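Local structure of 3-hydroxyacyl-CoA dehydrogenase (1ZEJ) at residues Glu57-Lys61 with Ile62-Thr66. The protein probably catalyses the NAD+-dependent oxidation of a hydroxyl group in its substrate and forms a homodimer. Residues are numbered along the deposited sequence; the frame is centred on the assembly and turned at random.
Sequences ELLSK and IEFTT
Leu59 meets Phe64 through one methyl group. Its CD2 lies at the edge of the Phe64 ring, near the ring plane, 3.7 Å from Phe64 CZ. Phe64 CE1 is almost as close. The CB of Leu59 leaves the chain heading away from residues 62-66, but the far end of the side chain comes back toward the ring. The Phe64 side chain also reaches back: its CG is anti to its own carbonyl carbon (chi1 -57°), which carries the ring toward the turn. One face of the ring takes Ile62 CG2, 3.8 Å above the plane and offset toward the rim.

The backbone turns tightly here. Lys61 N donates to Leu58 O at 2.9 Å, and Ile62 N makes a weak, long bond to Leu59 O at 3.4 Å. The turn leads from the loop after helix 44-53 into strand 62-65. That strand is the outermost on its side of the Rossmann-type sheet and runs parallel to strand 36-40. Ile62 is buried. With CG2 anti to the backbone N, its CG1 branch is left to run back over the turn. CG1 is 3.7 Å from Leu58 O, and CD1 is 4.4 Å from Leu58 CB, a looser apolar contact.

Ile54 touches Leu59, Ile62 and Phe64, and Arg51 of helix 44-53 packs on both Leu59 and Phe64. The Phe64 side chain is about 6 Å from that of Ala20, a predicted NAD+-binding residue. The CB of Glu63 leaves the chain away from residues 57-61, and its OE1 forms a salt bridge with Lys70 NZ.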
loop_
_atom_site.group_PDB
_atom_site.type_symbol
_atom_site.label_atom_id
_atom_site.label_comp_id
_atom_site.label_asym_id
_atom_site.label_seq_id
_atom_site.Cartn_x
_atom_site.Cartn_y
_atom_site.Cartn_z
ATOM N N GLU A 57 26.472 -3.729 23.509
ATOM C CA GLU A 57 27.167 -4.874 22.917
ATOM C C GLU A 57 27.828 -4.565 21.586
ATOM O O GLU A 57 28.737 -5.302 21.187
ATOM C CB GLU A 57 26.229 -6.052 22.650
ATOM C CG GLU A 57 25.008 -6.190 23.581
ATOM C CD GLU A 57 23.866 -5.286 23.154
ATOM O OE1 GLU A 57 23.492 -5.329 21.951
ATOM O OE2 GLU A 57 23.377 -4.536 24.037
ATOM N N LEU A 58 27.351 -3.523 20.884
ATOM C CA LEU A 58 27.919 -3.155 19.591
ATOM C C LEU A 58 29.074 -2.162 19.688
ATOM O O LEU A 58 29.745 -1.939 18.693
ATOM C CB LEU A 58 26.851 -2.582 18.658
ATOM C CG LEU A 58 25.716 -3.563 18.384
ATOM C CD1 LEU A 58 24.636 -2.930 17.589
ATOM C CD2 LEU A 58 26.241 -4.817 17.708
ATOM N N LEU A 59 29.314 -1.595 20.872
ATOM C CA LEU A 59 30.254 -0.484 20.979
ATOM C C LEU A 59 31.670 -0.953 20.733
ATOM O O LEU A 59 32.501 -0.168 20.284
ATOM C CB LEU A 59 30.142 0.253 22.322
ATOM C CG LEU A 59 28.981 1.247 22.479
ATOM C CD1 LEU A 59 28.923 1.705 23.933
ATOM C CD2 LEU A 59 29.096 2.443 21.520
ATOM N N SER A 60 31.929 -2.242 20.961
ATOM C CA SER A 60 33.251 -2.820 20.687
ATOM C C SER A 60 33.554 -2.867 19.164
ATOM O O SER A 60 34.705 -2.918 18.763
ATOM C CB SER A 60 33.370 -4.219 21.337
ATOM O OG SER A 60 32.569 -5.167 20.643
ATOM N N LYS A 61 32.538 -2.783 18.320
ATOM C CA LYS A 61 32.744 -2.838 16.865
ATOM C C LYS A 61 32.762 -1.452 16.171
ATOM O O LYS A 61 32.973 -1.375 14.969
ATOM C CB LYS A 61 31.656 -3.703 16.227
ATOM C CG LYS A 61 31.585 -5.157 16.777
ATOM C CD LYS A 61 32.224 -6.138 15.792
ATOM C CE LYS A 61 31.181 -6.802 14.855
ATOM N NZ LYS A 61 31.819 -7.753 13.854
ATOM N N ILE A 62 32.524 -0.368 16.911
ATOM C CA ILE A 62 32.362 0.980 16.328
ATOM C C ILE A 62 33.446 1.922 16.859
ATOM O O ILE A 62 33.588 2.032 18.080
ATOM C CB ILE A 62 30.952 1.565 16.621
ATOM C CG1 ILE A 62 29.846 0.687 16.018
ATOM C CG2 ILE A 62 30.800 2.966 15.989
ATOM C CD1 ILE A 62 28.449 0.920 16.607
ATOM N N GLU A 63 34.205 2.567 15.958
ATOM C CA GLU A 63 35.160 3.620 16.320
ATOM C C GLU A 63 34.454 4.927 16.008
ATOM O O GLU A 63 33.834 5.055 14.951
ATOM C CB GLU A 63 36.470 3.509 15.544
ATOM C CG GLU A 63 37.390 4.759 15.686
ATOM C CD GLU A 63 38.733 4.605 14.965
ATOM O OE1 GLU A 63 39.034 3.485 14.500
ATOM O OE2 GLU A 63 39.482 5.603 14.889
ATOM N N PHE A 64 34.502 5.867 16.938
ATOM C CA PHE A 64 33.978 7.198 16.698
ATOM C C PHE A 64 35.155 8.131 16.400
ATOM O O PHE A 64 36.157 8.120 17.128
ATOM C CB PHE A 64 33.209 7.678 17.906
ATOM C CG PHE A 64 32.076 6.762 18.299
ATOM C CD1 PHE A 64 32.314 5.645 19.093
ATOM C CD2 PHE A 64 30.783 7.040 17.915
ATOM C CE1 PHE A 64 31.280 4.785 19.447
ATOM C CE2 PHE A 64 29.735 6.194 18.303
ATOM C CZ PHE A 64 30.013 5.074 19.055
ATOM N N THR A 65 35.035 8.960 15.371
ATOM C CA THR A 65 36.134 9.859 15.012
ATOM C C THR A 65 35.647 11.113 14.318
ATOM O O THR A 65 34.570 11.131 13.730
ATOM C CB THR A 65 37.090 9.111 14.063
ATOM O OG1 THR A 65 38.195 9.934 13.713
ATOM C CG2 THR A 65 36.398 8.669 12.801
ATOM N N THR A 66 36.492 12.141 14.313
ATOM C CA THR A 66 36.190 13.332 13.547
ATOM C C THR A 66 36.975 13.436 12.263
ATOM O O THR A 66 36.717 14.361 11.484
ATOM C CB THR A 66 36.490 14.605 14.362
ATOM O OG1 THR A 66 37.846 14.556 14.852
ATOM C CG2 THR A 66 35.557 14.699 15.563
#